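Local coordinates for ribulose bisphosphate carboxylase (Pyrococcus horikoshii, PDB 2D69) that catalyses the addition of CO2 and water to ribulose 1,5-bisphosphate, giving two molecules of 3-phosphoglycerate, and can also use O2 on the same substrate, at the interface of chains A and B and the interface of chains A and C. Numbering follows the deposited sequence. Chains: chain A/B/C, Ribulose bisphosphate carboxylase.

Two subunit interfaces of this octamer are described; distances run from contact centres. Contacts 2 and 3 lie in the two-fold interface of A and C, about 43 Å apart, both near active sites: contact 2 about 9 Å from C:His278, contact 3 about 8 Å from A:Lys160. This is the intimate dimer expected of the Rubisco family. Contacts 1 and 4, about 11 Å apart and sharing B:Arg131, belong to the A-B interface that probably joins such dimers, 29 Å or more from A:His278 and A:Lys160. Contacts 2 and 4 are about 19 Å apart; segment 90-99 of A supplies residues to contacts 1, 2 and 4.

Contact 1: the interface of chains A and B. Residues chain A 64, 67, 91, 93; chain B 127, 131, 338.
The A:Arg67 guanidinium carries the methyl CE of A:Met64 over the centre of one face, 3.7 Å above the plane, and has the carboxylate carbon CD of B:Glu338 at its edge, in plane. The B:Tyr127 ring likewise has B:Glu338 CD and B:Arg131 NH1 at its rim. This patch joins two Rubisco subunits across the A-B interface of the octamer. A:Arg67 grips B:Glu338 end-on, one nitrogen to each oxygen: NH1 donates to the syn lone pair of OE1 at 2.8 Å, a salt bridge, whereas NH2 meets OE2 at 3.3 Å from above the carboxylate plane. The two planes are turned 51° apart, so the fork is twisted. An arginine suits the place because it offers paired N-H groups while its flat face accepts the thioether methyl; the bend at chi3 (65°) helps turn the fork toward chain B. The methyl CG2 of A:Thr91 touches B:Tyr127 CE2 at 3.8 Å, the two side chains crossing at about a right angle. A:Thr91 OG1 takes the crowded position between backbone N and carbonyl carbon (chi1 47°) and donates to A:Arg67 O, which leaves CG2 to face the tyrosine. Tip to tip, A:Met64 CE lies 4.0 Å from the phenolic OH of B:Tyr127.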
# COMPACT_ATOMS: atom_id res chain seq x y z
N MET A 64 5.20 -37.03 -21.57
CA MET A 64 4.97 -37.42 -20.20
C MET A 64 3.75 -38.30 -19.96
O MET A 64 3.52 -38.74 -18.84
CB MET A 64 4.91 -36.16 -19.29
CG MET A 64 6.20 -35.37 -19.28
SD MET A 64 7.56 -36.33 -18.62
CE MET A 64 7.12 -36.44 -16.90
N ARG A 67 4.69 -41.84 -18.70
CA ARG A 67 5.13 -41.72 -17.31
C ARG A 67 4.08 -41.20 -16.35
O ARG A 67 4.40 -40.91 -15.21
CB ARG A 67 6.37 -40.82 -17.19
CG ARG A 67 7.59 -41.35 -17.89
CD ARG A 67 8.64 -40.28 -18.14
NE ARG A 67 9.17 -39.80 -16.87
CZ ARG A 67 10.03 -38.78 -16.76
NH1 ARG A 67 10.44 -38.14 -17.83
NH2 ARG A 67 10.48 -38.41 -15.60
N THR A 91 4.35 -37.48 -11.09
CA THR A 91 4.16 -36.66 -12.26
C THR A 91 2.68 -36.30 -12.54
O THR A 91 2.38 -35.46 -13.41
CB THR A 91 4.75 -37.40 -13.49
OG1 THR A 91 4.29 -38.74 -13.47
CG2 THR A 91 6.29 -37.58 -13.36
N PHE A 93 0.66 -35.23 -10.24
CA PHE A 93 0.19 -34.36 -9.17
C PHE A 93 0.82 -33.00 -9.08
O PHE A 93 2.07 -32.81 -9.30
CB PHE A 93 0.33 -35.09 -7.83
CG PHE A 93 -0.43 -36.36 -7.77
CD1 PHE A 93 -1.75 -36.43 -8.19
CD2 PHE A 93 0.21 -37.56 -7.48
CE1 PHE A 93 -2.44 -37.61 -8.15
CE2 PHE A 93 -0.48 -38.77 -7.50
CZ PHE A 93 -1.79 -38.78 -7.84
N TYR B 127 14.22 -36.46 -10.33
CA TYR B 127 13.02 -35.74 -10.79
C TYR B 127 12.36 -34.92 -9.66
O TYR B 127 12.03 -33.77 -9.82
CB TYR B 127 12.01 -36.72 -11.35
CG TYR B 127 10.88 -36.01 -12.04
CD1 TYR B 127 11.03 -35.56 -13.33
CD2 TYR B 127 9.71 -35.68 -11.35
CE1 TYR B 127 9.99 -34.84 -13.96
CE2 TYR B 127 8.70 -34.95 -11.95
CZ TYR B 127 8.83 -34.55 -13.27
OH TYR B 127 7.84 -33.83 -13.92
N ARG B 131 12.11 -30.87 -10.29
CA ARG B 131 10.78 -30.40 -10.59
C ARG B 131 10.47 -29.10 -9.86
O ARG B 131 9.55 -28.40 -10.24
CB ARG B 131 9.70 -31.46 -10.28
CG ARG B 131 9.49 -31.77 -8.79
CD ARG B 131 8.44 -32.81 -8.51
NE ARG B 131 7.10 -32.36 -8.89
CZ ARG B 131 6.08 -33.15 -9.16
NH1 ARG B 131 6.19 -34.45 -9.12
NH2 ARG B 131 4.93 -32.63 -9.52
N GLU B 338 14.18 -33.09 -19.05
CA GLU B 338 12.83 -33.03 -18.46
C GLU B 338 12.14 -31.75 -18.96
O GLU B 338 12.09 -31.51 -20.17
CB GLU B 338 12.88 -33.12 -16.91
CG GLU B 338 13.56 -34.36 -16.34
CD GLU B 338 12.81 -35.66 -16.63
OE1 GLU B 338 11.80 -35.67 -17.38
OE2 GLU B 338 13.24 -36.69 -16.09

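Contact 2: the interface of chains A and C. Residues chain A 97, 99, 102-103, 258; chain C 228-230, 252, 255-256, 280.
In the two-fold A-C interface of this Rubisco, helix 98-105 of chain A packs against loops and the short helix 253-256 of chain C's alpha/beta-barrel catalytic domain. Apolar packing centres on two valines. A:Val99 points CG1, anti to its backbone N (chi1 -178°), at the methyl CG2 of C:Thr228, a tight 3.4 Å contact; the same CG1 lies 3.9 Å from C:Val255 CG1, while CG2 rests over the backbone of C:Gly229 and C:Pro230. C:Val255 lies against one side of the helix, CG1 toward A:Val99 and CG2 against A:Ser103 CA. Branched, short side chains suit such close backbone approach. Direct hydrogen bonding comes from A:Ser103, whose OG, anti to the backbone N (chi1 -165°), donates to C:Asp252 OD2 at 2.7 Å, meeting that oxygen from 47° above the carboxylate plane. C:Asp252 is itself held through its backbone N, which donates to C:Thr228 OG1 at 2.9 Å; the threonine thus turns its hydroxyl to its own chain and its methyl to chain A. Water completes the polar links. Water 1 joins A:Ser97 OG (2.6 Å) to C:Thr228 O. Water 2 bridges A:Trp258 N, at the start of helix 258-271, to C:Val255 O, 2.7 Å from the water oxygen.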
# COMPACT_ATOMS: atom_id res chain seq x y z
N SER A 97 -0.94 -29.43 -3.53
CA SER A 97 -2.38 -29.21 -3.75
C SER A 97 -3.20 -30.47 -3.50
O SER A 97 -3.34 -31.32 -4.36
CB SER A 97 -2.66 -28.66 -5.16
OG SER A 97 -4.07 -28.52 -5.41
N VAL A 99 -6.33 -30.41 -3.05
CA VAL A 99 -7.44 -30.17 -3.99
C VAL A 99 -7.20 -30.95 -5.27
O VAL A 99 -8.09 -31.69 -5.76
CB VAL A 99 -7.62 -28.64 -4.29
CG1 VAL A 99 -8.76 -28.42 -5.19
CG2 VAL A 99 -7.84 -27.79 -2.97
N PHE A 102 -7.28 -34.91 -4.84
CA PHE A 102 -8.66 -35.39 -4.72
C PHE A 102 -9.45 -35.23 -6.00
O PHE A 102 -10.32 -36.04 -6.27
CB PHE A 102 -9.37 -34.71 -3.55
CG PHE A 102 -9.21 -35.46 -2.25
CD1 PHE A 102 -8.01 -36.10 -1.94
CD2 PHE A 102 -10.28 -35.59 -1.37
CE1 PHE A 102 -7.88 -36.83 -0.74
CE2 PHE A 102 -10.13 -36.28 -0.19
CZ PHE A 102 -8.92 -36.91 0.12
N SER A 103 -9.16 -34.23 -6.80
CA SER A 103 -9.79 -34.18 -8.12
C SER A 103 -9.44 -35.42 -8.98
O SER A 103 -10.26 -35.92 -9.81
CB SER A 103 -9.36 -32.92 -8.83
OG SER A 103 -10.23 -32.72 -9.93
N TRP A 258 -12.11 -28.24 0.68
CA TRP A 258 -10.66 -28.38 0.71
C TRP A 258 -9.88 -27.14 0.30
O TRP A 258 -8.82 -26.85 0.89
CB TRP A 258 -10.25 -29.58 -0.21
CG TRP A 258 -10.71 -30.91 0.27
CD1 TRP A 258 -11.50 -31.78 -0.42
CD2 TRP A 258 -10.47 -31.49 1.53
NE1 TRP A 258 -11.78 -32.87 0.36
CE2 TRP A 258 -11.12 -32.73 1.55
CE3 TRP A 258 -9.73 -31.11 2.65
CZ2 TRP A 258 -11.11 -33.56 2.65
CZ3 TRP A 258 -9.68 -31.95 3.71
CH2 TRP A 258 -10.38 -33.16 3.73
N THR C 228 -8.45 -24.58 -10.67
CA THR C 228 -8.68 -25.26 -9.39
C THR C 228 -7.42 -25.40 -8.53
O THR C 228 -6.39 -25.80 -9.02
CB THR C 228 -9.25 -26.65 -9.61
OG1 THR C 228 -10.46 -26.58 -10.39
CG2 THR C 228 -9.59 -27.31 -8.30
N GLY C 229 -7.53 -25.02 -7.28
CA GLY C 229 -6.44 -25.17 -6.32
C GLY C 229 -6.88 -24.60 -4.99
O GLY C 229 -8.03 -24.22 -4.83
N PRO C 230 -5.96 -24.51 -4.05
CA PRO C 230 -6.12 -23.67 -2.86
C PRO C 230 -6.59 -22.26 -3.27
O PRO C 230 -6.13 -21.79 -4.29
CB PRO C 230 -4.70 -23.65 -2.26
CG PRO C 230 -4.04 -24.77 -2.82
CD PRO C 230 -4.62 -25.11 -4.11
N ASP C 252 -13.31 -26.92 -10.43
CA ASP C 252 -13.87 -28.18 -9.98
C ASP C 252 -14.62 -27.79 -8.70
O ASP C 252 -14.02 -27.75 -7.64
CB ASP C 252 -12.78 -29.22 -9.65
CG ASP C 252 -11.84 -29.57 -10.85
OD1 ASP C 252 -12.18 -29.22 -12.02
OD2 ASP C 252 -10.69 -30.15 -10.71
N VAL C 255 -14.87 -30.51 -5.55
CA VAL C 255 -13.58 -30.74 -4.98
C VAL C 255 -13.10 -29.46 -4.23
O VAL C 255 -12.65 -29.54 -3.11
CB VAL C 255 -12.56 -31.23 -6.01
CG1 VAL C 255 -11.26 -31.45 -5.33
CG2 VAL C 255 -13.08 -32.54 -6.67
N ALA C 256 -13.22 -28.30 -4.85
CA ALA C 256 -12.78 -27.02 -4.26
C ALA C 256 -13.68 -26.62 -3.07
O ALA C 256 -13.20 -26.25 -1.96
CB ALA C 256 -12.81 -25.95 -5.36
N ALA C 280 -16.60 -32.89 -10.74
CA ALA C 280 -15.90 -34.08 -10.25
C ALA C 280 -16.05 -34.24 -8.73
O ALA C 280 -15.99 -33.23 -7.99
CB ALA C 280 -14.41 -34.03 -10.64
O HOH W 1 -4.24 -27.22 -7.68
O HOH W 2 -14.26 -29.74 -0.91

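Contact 3: the interface of chains A and C. Residues chain A 376-379, 382; chain C 56-59.
The hydroxyl OG1 of C:Thr57 donates to the backbone oxygen of A:Met376 at 2.7 Å, approaching from above the carbonyl plane, 38° out of it. That oxygen ends the short helix 372-376 of chain A, in the A-C dimer interface beside the active site. Water 3 meets A:Met376 O too, also at 2.7 Å, so the carbonyl is met by both a hydroxyl and the water, which further contacts A:His378 O. C:Leu58 N also meets the water, at 3.1 Å, its N-H pointing nearly straight at it (174°). Side-chain packing flanks this polar centre. A:Met376 runs alongside C:Thr57, pointing the same way, and its methyl CE comes 3.6 Å from OG1 and makes an apolar contact with C:Trp59 CB at 4.1 Å; bends at chi2 and chi3 curl the flexible thioether there. A:Pro382, at the start of helix 382-398, crosses C:Trp59 at about a right angle. Its CG touches CE3 of the indole at 3.8 Å, a compact ring against a broad one. Further out, C:Trp59 N donates weakly to C:Thr57 OG1, which may help orient the hydroxyl. Threonine suits the place: OG1, anti to its backbone N (chi1 175°), reaches the carbonyl while CG2 takes the crowded position. C:Leu58 closes the margin, with CG 3.9 Å from A:Pro379 O.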
# COMPACT_ATOMS: atom_id res chain seq x y z
N MET A 376 -25.41 -29.37 29.89
CA MET A 376 -26.55 -28.43 29.87
C MET A 376 -27.76 -28.98 30.63
O MET A 376 -28.56 -28.22 31.16
CB MET A 376 -26.94 -28.09 28.42
CG MET A 376 -25.91 -27.22 27.69
SD MET A 376 -25.62 -25.51 28.34
CE MET A 376 -27.25 -24.87 28.50
N GLY A 377 -27.85 -30.31 30.74
CA GLY A 377 -28.97 -30.97 31.36
C GLY A 377 -28.88 -31.28 32.84
O GLY A 377 -29.81 -31.83 33.43
N HIS A 378 -27.75 -30.94 33.46
CA HIS A 378 -27.54 -31.33 34.85
C HIS A 378 -28.68 -30.70 35.63
O HIS A 378 -29.03 -29.55 35.38
CB HIS A 378 -26.21 -30.80 35.34
CG HIS A 378 -25.80 -31.37 36.65
ND1 HIS A 378 -26.38 -30.97 37.83
CD2 HIS A 378 -24.91 -32.33 36.96
CE1 HIS A 378 -25.84 -31.64 38.83
NE2 HIS A 378 -24.92 -32.44 38.34
N PRO A 379 -29.30 -31.44 36.55
CA PRO A 379 -30.35 -30.89 37.41
C PRO A 379 -30.02 -29.60 38.16
O PRO A 379 -30.94 -28.86 38.47
CB PRO A 379 -30.61 -32.02 38.41
CG PRO A 379 -30.28 -33.24 37.66
CD PRO A 379 -29.09 -32.88 36.78
N PRO A 382 -25.98 -25.75 34.24
CA PRO A 382 -24.78 -26.00 33.43
C PRO A 382 -23.45 -25.87 34.19
O PRO A 382 -22.56 -26.64 33.94
CB PRO A 382 -24.87 -24.98 32.29
CG PRO A 382 -25.94 -24.02 32.66
CD PRO A 382 -26.82 -24.65 33.72
N THR C 56 -34.06 -28.26 27.11
CA THR C 56 -34.45 -28.94 28.38
C THR C 56 -33.14 -29.01 29.15
O THR C 56 -32.15 -29.65 28.76
CB THR C 56 -35.17 -30.36 28.26
OG1 THR C 56 -36.60 -30.19 28.15
CG2 THR C 56 -34.98 -31.21 29.56
N THR C 57 -33.19 -28.33 30.28
CA THR C 57 -32.05 -27.64 30.81
C THR C 57 -32.74 -26.60 31.69
O THR C 57 -33.77 -26.03 31.29
CB THR C 57 -31.18 -26.99 29.67
OG1 THR C 57 -30.11 -26.21 30.23
CG2 THR C 57 -31.99 -25.96 28.83
N LEU C 58 -32.21 -26.40 32.89
CA LEU C 58 -32.78 -25.41 33.80
C LEU C 58 -32.38 -24.01 33.34
O LEU C 58 -32.84 -23.01 33.88
CB LEU C 58 -32.33 -25.68 35.24
CG LEU C 58 -33.05 -26.86 35.91
CD1 LEU C 58 -34.49 -26.46 36.31
CD2 LEU C 58 -33.05 -28.18 35.05
N TRP C 59 -31.54 -23.95 32.31
CA TRP C 59 -31.04 -22.67 31.83
C TRP C 59 -32.05 -21.90 30.98
O TRP C 59 -32.78 -22.48 30.19
CB TRP C 59 -29.74 -22.84 31.05
CG TRP C 59 -29.07 -21.54 30.92
CD1 TRP C 59 -29.03 -20.75 29.82
CD2 TRP C 59 -28.44 -20.82 31.97
NE1 TRP C 59 -28.36 -19.59 30.10
CE2 TRP C 59 -27.98 -19.60 31.41
CE3 TRP C 59 -28.20 -21.07 33.32
CZ2 TRP C 59 -27.30 -18.64 32.16
CZ3 TRP C 59 -27.52 -20.12 34.07
CH2 TRP C 59 -27.08 -18.91 33.49
O HOH W 3 -29.64 -27.87 33.64

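Contact 4: the interface of chains A and B. Residues chain A 90, 95, 128, 131-132; chain B 90, 95, 128, 131-132.
From CB, A:Glu95 sends CG anti to its carbonyl carbon (chi1 -74°) and continues extended into the A-B interface of the octamer. CG passes 3.8 Å from B:Arg131 NH2, and CD lies 3.5 Å from B:Arg131 CZ, the carboxylate stacked on the guanidinium with planes 18° apart. At the tip, OE2 forms a salt bridge with B:Arg131 NH1 from over this face, although the N-H points elsewhere. OE2 also lies 2.6 Å from B:Glu128 OE2; a pair this close probably shares a proton, and the guanidinium alongside may help to offset the negative charge that remains. The other oxygen, OE1, meets water 6. This junction collects OE1 of A:Glu95 and B:Glu95, OE2 of A:Glu128 and B:Glu128, and NE2 of A:His132 and B:His132, A:His132 NE2 at 2.9 Å. Histidine suits it, able to present an N-H to the water while the two rings pack edge-to-face, planes 73° apart. B:Arg131 directs NH1 in its own plane to A:Leu90 O, which it meets from above the carbonyl plane, and to the syn lone pair of B:Glu128 OE1, a bond that helps fix the rotation of the guanidinium. The twin contact closely repeats this: A:Arg131 NH1 donates to B:Leu90 O at 3.0 Å.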
# COMPACT_ATOMS: atom_id res chain seq x y z
N LEU A 90 4.24 -39.43 -9.17
CA LEU A 90 4.06 -38.06 -8.74
C LEU A 90 4.03 -37.05 -9.87
O LEU A 90 3.67 -35.91 -9.66
CB LEU A 90 5.15 -37.69 -7.76
CG LEU A 90 5.17 -38.57 -6.53
CD1 LEU A 90 6.10 -37.94 -5.55
CD2 LEU A 90 3.80 -38.69 -5.88
N GLU A 95 2.08 -30.69 -6.65
CA GLU A 95 2.50 -30.93 -5.27
C GLU A 95 2.09 -29.78 -4.37
O GLU A 95 2.14 -28.61 -4.76
CB GLU A 95 4.02 -31.24 -5.23
CG GLU A 95 4.29 -32.65 -5.77
CD GLU A 95 5.73 -33.13 -5.69
OE1 GLU A 95 6.68 -32.33 -5.31
OE2 GLU A 95 5.88 -34.35 -5.98
N GLU A 128 7.97 -37.63 -0.76
CA GLU A 128 8.17 -36.49 -1.60
C GLU A 128 6.84 -35.80 -1.92
O GLU A 128 6.87 -34.66 -2.35
CB GLU A 128 8.94 -36.83 -2.89
CG GLU A 128 10.45 -37.06 -2.69
CD GLU A 128 11.20 -35.83 -2.14
OE1 GLU A 128 11.92 -36.02 -1.12
OE2 GLU A 128 11.10 -34.72 -2.73
N ARG A 131 5.99 -34.24 2.08
CA ARG A 131 6.89 -33.20 2.60
C ARG A 131 6.43 -31.77 2.22
O ARG A 131 6.87 -30.79 2.80
CB ARG A 131 8.34 -33.44 2.14
CG ARG A 131 8.58 -33.16 0.62
CD ARG A 131 10.00 -33.44 0.16
NE ARG A 131 10.90 -32.47 0.73
CZ ARG A 131 12.21 -32.65 0.92
NH1 ARG A 131 12.78 -33.79 0.56
NH2 ARG A 131 12.94 -31.67 1.44
N HIS A 132 5.52 -31.66 1.24
CA HIS A 132 4.94 -30.37 0.87
C HIS A 132 3.64 -30.04 1.63
O HIS A 132 2.88 -29.16 1.18
CB HIS A 132 4.73 -30.34 -0.65
CG HIS A 132 5.98 -30.71 -1.40
ND1 HIS A 132 7.18 -30.06 -1.19
CD2 HIS A 132 6.22 -31.68 -2.30
CE1 HIS A 132 8.10 -30.60 -1.96
NE2 HIS A 132 7.55 -31.59 -2.64
N LEU B 90 17.04 -36.99 -0.41
CA LEU B 90 16.47 -35.64 -0.50
C LEU B 90 16.05 -35.03 0.83
O LEU B 90 15.75 -33.83 0.88
CB LEU B 90 15.29 -35.63 -1.43
CG LEU B 90 15.68 -35.99 -2.86
CD1 LEU B 90 14.48 -35.79 -3.77
CD2 LEU B 90 16.86 -35.24 -3.42
N GLU B 95 14.32 -28.03 -0.71
CA GLU B 95 13.96 -28.12 -2.11
C GLU B 95 13.67 -26.72 -2.67
O GLU B 95 13.11 -25.89 -1.98
CB GLU B 95 12.81 -29.14 -2.28
CG GLU B 95 13.38 -30.61 -2.29
CD GLU B 95 12.35 -31.73 -2.47
OE1 GLU B 95 11.12 -31.46 -2.55
OE2 GLU B 95 12.79 -32.92 -2.54
N GLU B 128 12.23 -35.51 -8.49
CA GLU B 128 11.60 -34.82 -7.37
C GLU B 128 12.40 -33.67 -6.85
O GLU B 128 11.85 -32.85 -6.13
CB GLU B 128 11.28 -35.78 -6.24
CG GLU B 128 10.10 -36.67 -6.54
CD GLU B 128 8.82 -35.89 -6.90
OE1 GLU B 128 8.21 -36.13 -8.01
OE2 GLU B 128 8.40 -35.09 -6.06
N ARG B 131 12.11 -30.87 -10.29
CA ARG B 131 10.78 -30.40 -10.59
C ARG B 131 10.47 -29.10 -9.86
O ARG B 131 9.55 -28.40 -10.24
CB ARG B 131 9.70 -31.46 -10.28
CG ARG B 131 9.49 -31.77 -8.79
CD ARG B 131 8.44 -32.81 -8.51
NE ARG B 131 7.10 -32.36 -8.89
CZ ARG B 131 6.08 -33.15 -9.16
NH1 ARG B 131 6.19 -34.45 -9.12
NH2 ARG B 131 4.93 -32.63 -9.52
N HIS B 132 11.28 -28.74 -8.85
CA HIS B 132 11.08 -27.48 -8.12
C HIS B 132 11.95 -26.38 -8.74
O HIS B 132 12.14 -25.33 -8.14
CB HIS B 132 11.33 -27.67 -6.61
CG HIS B 132 10.58 -28.82 -6.03
ND1 HIS B 132 9.21 -28.94 -6.16
CD2 HIS B 132 10.98 -29.90 -5.32
CE1 HIS B 132 8.82 -30.08 -5.62
NE2 HIS B 132 9.87 -30.68 -5.08
O HOH W 4 4.08 -29.54 -8.93
O HOH W 5 12.17 -28.73 1.54
O HOH W 6 9.19 -33.26 -4.27